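Pngf-ii (Elizabethkingia meningoseptica, PDB 4R4X) is a bacterial peptide:N-glycosidase that probably releases N-linked glycans from glycoproteins by hydrolysing their bond to asparagine. Local coordinates at residues 264-269 against 387-392; 272-277 against 291-296. All coordinates share one frame; numbering follows the deposited sequence.

Contact 1 (264-269 against 387-392); sequences TGLTQG and NVMEMA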
loop_
_atom_site.group_PDB
_atom_site.type_symbol
_atom_site.label_atom_id
_atom_site.label_comp_id
_atom_site.label_asym_id
_atom_site.label_seq_id
_atom_site.Cartn_x
_atom_site.Cartn_y
_atom_site.Cartn_z
ATOM N N THR A 264 -27.996 0.845 3.203
ATOM C CA THR A 264 -29.430 1.116 3.377
ATOM C C THR A 264 -29.641 2.518 3.966
ATOM O O THR A 264 -30.471 3.281 3.484
ATOM C CB THR A 264 -30.084 0.090 4.312
ATOM O OG1 THR A 264 -29.509 -1.201 4.069
ATOM C CG2 THR A 264 -31.591 0.050 4.068
ATOM N N GLY A 265 -28.859 2.853 4.993
ATOM C CA GLY A 265 -28.867 4.192 5.557
ATOM C C GLY A 265 -28.488 5.264 4.548
ATOM O O GLY A 265 -29.151 6.297 4.449
ATOM N N LEU A 266 -27.423 5.037 3.797
ATOM C CA LEU A 266 -26.984 6.027 2.819
ATOM C C LEU A 266 -28.006 6.235 1.698
ATOM O O LEU A 266 -28.240 7.373 1.280
ATOM C CB LEU A 266 -25.638 5.641 2.224
ATOM C CG LEU A 266 -24.409 5.615 3.140
ATOM C CD1 LEU A 266 -23.295 4.875 2.441
ATOM C CD2 LEU A 266 -23.937 7.022 3.477
ATOM N N THR A 267 -28.612 5.160 1.201
ATOM C CA THR A 267 -29.486 5.289 0.031
ATOM C C THR A 267 -30.909 5.699 0.389
ATOM O O THR A 267 -31.553 6.458 -0.361
ATOM C CB THR A 267 -29.555 3.988 -0.791
ATOM O OG1 THR A 267 -30.000 2.941 0.047
ATOM C CG2 THR A 267 -28.215 3.633 -1.377
ATOM N N GLN A 268 -31.413 5.178 1.505
ATOM C CA GLN A 268 -32.789 5.457 1.954
ATOM C C GLN A 268 -32.868 6.597 2.956
ATOM O O GLN A 268 -33.871 7.309 3.019
ATOM C CB GLN A 268 -33.421 4.234 2.630
ATOM C CG GLN A 268 -33.469 2.987 1.779
ATOM C CD GLN A 268 -33.919 3.270 0.367
ATOM O OE1 GLN A 268 -33.175 3.018 -0.585
ATOM N NE2 GLN A 268 -35.128 3.835 0.218
ATOM N N GLY A 269 -31.819 6.763 3.750
ATOM C CA GLY A 269 -31.878 7.697 4.847
ATOM C C GLY A 269 -31.580 7.076 6.188
ATOM O O GLY A 269 -31.755 5.871 6.428
ATOM N N ASN A 387 -19.542 8.705 13.007
ATOM C CA ASN A 387 -20.687 9.145 12.210
ATOM C C ASN A 387 -20.273 9.733 10.855
ATOM O O ASN A 387 -20.220 10.967 10.621
ATOM C CB ASN A 387 -21.649 10.022 13.008
ATOM C CG ASN A 387 -21.019 11.302 13.500
ATOM O OD1 ASN A 387 -19.831 11.340 13.848
ATOM N ND2 ASN A 387 -21.814 12.367 13.527
ATOM N N VAL A 388 -19.964 8.802 9.962
ATOM C CA VAL A 388 -19.648 9.107 8.585
ATOM C C VAL A 388 -20.825 9.827 7.960
ATOM O O VAL A 388 -20.625 10.654 7.066
ATOM C CB VAL A 388 -19.264 7.827 7.825
ATOM C CG1 VAL A 388 -19.554 7.905 6.330
ATOM C CG2 VAL A 388 -17.786 7.508 8.081
HETATM N N MSE A 389 -22.034 9.532 8.451
HETATM C CA MSE A 389 -23.243 10.228 7.996
HETATM C C MSE A 389 -23.545 11.493 8.797
HETATM O O MSE A 389 -24.706 11.894 8.933
HETATM C CB MSE A 389 -24.408 9.213 8.003
HETATM C CG MSE A 389 -24.339 8.348 6.756
HETATM SE SE MSE A 389 -25.796 7.007 6.846
HETATM C CE MSE A 389 -27.244 8.217 6.316
ATOM N N GLU A 390 -22.495 12.127 9.308
ATOM C CA GLU A 390 -22.604 13.409 10.027
ATOM C C GLU A 390 -23.442 14.452 9.275
ATOM O O GLU A 390 -24.224 15.181 9.889
ATOM C CB GLU A 390 -21.204 13.961 10.250
ATOM C CG GLU A 390 -21.120 15.306 10.960
ATOM C CD GLU A 390 -19.691 15.867 10.968
ATOM O OE1 GLU A 390 -19.500 17.003 11.441
ATOM O OE2 GLU A 390 -18.761 15.174 10.498
HETATM N N MSE A 391 -23.266 14.541 7.978
HETATM C CA MSE A 391 -24.001 15.534 7.156
HETATM C C MSE A 391 -25.167 14.835 6.456
HETATM O O MSE A 391 -25.590 15.225 5.371
HETATM C CB MSE A 391 -23.006 16.198 6.194
HETATM C CG MSE A 391 -22.079 17.187 6.913
HETATM SE SE MSE A 391 -20.384 16.292 7.473
HETATM C CE MSE A 391 -19.582 17.904 8.308
ATOM N N ALA A 392 -25.656 13.757 7.055
ATOM C CA ALA A 392 -26.835 13.062 6.562
ATOM C C ALA A 392 -27.693 12.542 7.700
ATOM O O ALA A 392 -28.349 11.514 7.540
ATOM C CB ALA A 392 -26.426 11.921 5.648
#
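L266 and M389 face each other with their CA atoms 7.6 Å apart. Segment 264-269 is the end of helix 262-268, in the N-terminal PNGase F family region. Its last turn is closed by G269 N bonding to G265 O at 2.8 Å. G269 then leaves the helix with positive phi (123°). Segment 387-392 is irregular. It holds a type I beta turn from N387 to E390, and the M389 side chain projects from that turn to the helix.

M389 is a selenomethionine, and it carries the contact. Its CG stands beside the backbone N, and chi2 is extended at 177°. This carries SE out to the helix. The bend at chi3 (78°) then turns CE onto the helix backbone, where it sits 3.3 Å from G265 O. G265 has no side chain, so SE also comes close, 3.9 Å from G265 C. L266 supplies the flank. Its CD2 branch lies 3.6 Å from M389 CG and 3.8 Å from M389 SE, and the two side chains meet at a slant.

M389 N bonds to Q394 OE1 and N387 ND2 to Q394 O. Beyond the helix, V388 of the turn packs on strands 248-253 and 343-350, and shares I216 with L266.

Between the two segments the contact is therefore apolar packing. SE takes the place of methionine sulfur, and the G265 carbonyl beneath CE is already bonded within the helix. The selenoether side chain packs the last helical turn against the loop after strand 378-384.

Contact 2 (272-277 against 291-296); sequences SLPVYQ and PDYLPF
P274 presents its CD-CG edge to one face of the Y293 ring, and the two side chains meet obliquely. P274 CD is 3.8 Å from the centroid of the Y293 ring, on a line 16° off the ring normal. This is a CH-pi contact. CD is displaced from the centre toward the CG-CD1 bond of the ring, and CG of the proline reaches further toward the root of the tyrosine. P274 CG is 3.5 Å from Y293 CG and 3.6 Å from Y293 CB. The proline thus spans the inner half of the aromatic side chain.

L273 takes the outer half. Its CD2 methyl approaches the ring obliquely, 3.9 Å from Y293 CE1 and 4.0 Å from Y293 OH. Successive residues of one segment therefore meet successive parts of a single tyrosine.

The tyrosine is set for this by its first torsion. With CG anti to the backbone N (chi1 172°), the ring reaches across to 272-277. The hydroxyl of this buried residue bonds to G286 O. G286 also has a backbone hydrogen bond with P274, so the same glycine ties down both the proline and the tyrosine. Y262 of helix 262-268 touches both L273 and Y293. The contact closes the excursion between that helix and strand 297-303, within the N-terminal PNGase F family region.

Chemically, the contact between the two segments is apolar and CH-pi. The ring face receives the C-H groups of P274, where the CD hydrogens are probably slightly polarised by the adjoining proline nitrogen. The polar hold comes from G286. Together with L273, these contacts probably limit how the ring can move.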
loop_
_atom_site.group_PDB
_atom_site.type_symbol
_atom_site.label_atom_id
_atom_site.label_comp_id
_atom_site.label_asym_id
_atom_site.label_seq_id
_atom_site.Cartn_x
_atom_site.Cartn_y
_atom_site.Cartn_z
ATOM N N SER A 272 -33.390 4.233 8.306
ATOM C CA SER A 272 -33.324 2.811 8.002
ATOM C C SER A 272 -32.344 2.058 8.901
ATOM O O SER A 272 -32.453 0.872 9.034
ATOM C CB SER A 272 -32.947 2.592 6.534
ATOM O OG SER A 272 -34.024 2.959 5.704
ATOM N N LEU A 273 -31.394 2.771 9.498
ATOM C CA LEU A 273 -30.428 2.181 10.409
ATOM C C LEU A 273 -31.083 1.797 11.737
ATOM O O LEU A 273 -31.949 2.511 12.234
ATOM C CB LEU A 273 -29.299 3.177 10.674
ATOM C CG LEU A 273 -28.499 3.595 9.437
ATOM C CD1 LEU A 273 -27.382 4.550 9.829
ATOM C CD2 LEU A 273 -27.949 2.369 8.714
ATOM N N PRO A 274 -30.680 0.662 12.313
ATOM C CA PRO A 274 -31.154 0.295 13.660
ATOM C C PRO A 274 -30.791 1.338 14.713
ATOM O O PRO A 274 -29.672 1.871 14.697
ATOM C CB PRO A 274 -30.426 -1.013 13.956
ATOM C CG PRO A 274 -29.986 -1.544 12.652
ATOM C CD PRO A 274 -29.848 -0.386 11.708
ATOM N N VAL A 275 -31.733 1.626 15.612
ATOM C CA VAL A 275 -31.535 2.597 16.700
ATOM C C VAL A 275 -30.805 1.941 17.879
ATOM O O VAL A 275 -31.147 0.841 18.291
ATOM C CB VAL A 275 -32.895 3.201 17.171
ATOM C CG1 VAL A 275 -32.717 4.089 18.385
ATOM C CG2 VAL A 275 -33.541 4.023 16.064
ATOM N N TYR A 276 -29.761 2.589 18.391
ATOM C CA TYR A 276 -29.071 2.143 19.599
ATOM C C TYR A 276 -29.363 3.115 20.741
ATOM O O TYR A 276 -29.268 4.323 20.574
ATOM C CB TYR A 276 -27.537 2.064 19.380
ATOM C CG TYR A 276 -26.762 1.658 20.632
ATOM C CD1 TYR A 276 -26.752 0.336 21.079
ATOM C CD2 TYR A 276 -26.054 2.589 21.362
ATOM C CE1 TYR A 276 -26.053 -0.036 22.227
ATOM C CE2 TYR A 276 -25.348 2.236 22.499
ATOM C CZ TYR A 276 -25.359 0.926 22.938
ATOM O OH TYR A 276 -24.662 0.589 24.063
ATOM N N GLN A 277 -29.702 2.581 21.905
ATOM C CA GLN A 277 -29.982 3.407 23.100
ATOM C C GLN A 277 -29.370 2.738 24.323
ATOM O O GLN A 277 -29.369 1.507 24.403
ATOM C CB GLN A 277 -31.497 3.592 23.262
ATOM C CG GLN A 277 -32.085 4.487 22.189
ATOM C CD GLN A 277 -33.595 4.664 22.268
ATOM O OE1 GLN A 277 -34.155 5.538 21.610
ATOM N NE2 GLN A 277 -34.248 3.830 23.034
ATOM N N PRO A 291 -29.056 -8.721 14.793
ATOM C CA PRO A 291 -29.301 -9.888 13.956
ATOM C C PRO A 291 -29.552 -9.555 12.484
ATOM O O PRO A 291 -29.304 -10.392 11.627
ATOM C CB PRO A 291 -30.551 -10.517 14.606
ATOM C CG PRO A 291 -30.470 -10.109 16.036
ATOM C CD PRO A 291 -29.957 -8.688 15.965
ATOM N N ASP A 292 -30.029 -8.340 12.208
ATOM C CA ASP A 292 -30.396 -7.914 10.863
ATOM C C ASP A 292 -29.418 -6.915 10.232
ATOM O O ASP A 292 -29.637 -6.474 9.101
ATOM C CB ASP A 292 -31.788 -7.264 10.904
ATOM C CG ASP A 292 -32.770 -8.056 11.759
ATOM O OD1 ASP A 292 -33.071 -9.191 11.365
ATOM O OD2 ASP A 292 -33.187 -7.567 12.838
ATOM N N TYR A 293 -28.333 -6.573 10.937
ATOM C CA TYR A 293 -27.514 -5.434 10.516
ATOM C C TYR A 293 -26.065 -5.594 10.952
ATOM O O TYR A 293 -25.787 -6.057 12.068
ATOM C CB TYR A 293 -28.107 -4.140 11.109
ATOM C CG TYR A 293 -27.258 -2.901 10.927
ATOM C CD1 TYR A 293 -27.275 -2.199 9.742
ATOM C CD2 TYR A 293 -26.413 -2.455 11.949
ATOM C CE1 TYR A 293 -26.473 -1.086 9.564
ATOM C CE2 TYR A 293 -25.626 -1.336 11.791
ATOM C CZ TYR A 293 -25.665 -0.656 10.593
ATOM O OH TYR A 293 -24.909 0.456 10.411
ATOM N N LEU A 294 -25.161 -5.196 10.049
ATOM C CA LEU A 294 -23.750 -4.997 10.353
ATOM C C LEU A 294 -23.351 -3.530 10.147
ATOM O O LEU A 294 -23.762 -2.902 9.164
ATOM C CB LEU A 294 -22.879 -5.843 9.442
ATOM C CG LEU A 294 -23.028 -7.345 9.612
ATOM C CD1 LEU A 294 -22.219 -8.033 8.537
ATOM C CD2 LEU A 294 -22.653 -7.821 11.005
ATOM N N PRO A 295 -22.536 -2.986 11.064
ATOM C CA PRO A 295 -22.037 -1.622 10.906
ATOM C C PRO A 295 -20.923 -1.596 9.868
ATOM O O PRO A 295 -20.394 -2.648 9.532
ATOM C CB PRO A 295 -21.507 -1.279 12.310
ATOM C CG PRO A 295 -21.140 -2.594 12.913
ATOM C CD PRO A 295 -22.036 -3.627 12.296
ATOM N N PHE A 296 -20.559 -0.423 9.348
ATOM C CA PHE A 296 -19.486 -0.386 8.360
ATOM C C PHE A 296 -18.107 -0.649 9.002
ATOM O O PHE A 296 -17.948 -0.563 10.234
ATOM C CB PHE A 296 -19.513 0.903 7.524
ATOM C CG PHE A 296 -19.031 2.130 8.229
ATOM C CD1 PHE A 296 -17.692 2.498 8.171
ATOM C CD2 PHE A 296 -19.913 2.952 8.921
ATOM C CE1 PHE A 296 -17.241 3.644 8.803
ATOM C CE2 PHE A 296 -19.475 4.115 9.544
ATOM C CZ PHE A 296 -18.130 4.466 9.483
#

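Following the chain from the N terminus, the first of these segments is reached at helix 262-268, which holds the first half of contact 1. The chain turns at once into 272-277 and runs through the small pair of strands 275-276 and 284-285. It returns at 291-296, where contact 2 closes this short loop. Strand 297-303 then enters the nine-stranded sheet. Contact 1 closes only at 387-392, past strand 378-384 at the edge of that sheet, so contact 2 is nested inside it. Their centres are 12 Å apart. L273 CD2 packs on G265 CA, and F296 CZ packs on V388 CG2, joining the helix, the loops flanking the strand pair and the loop after strand 378-384.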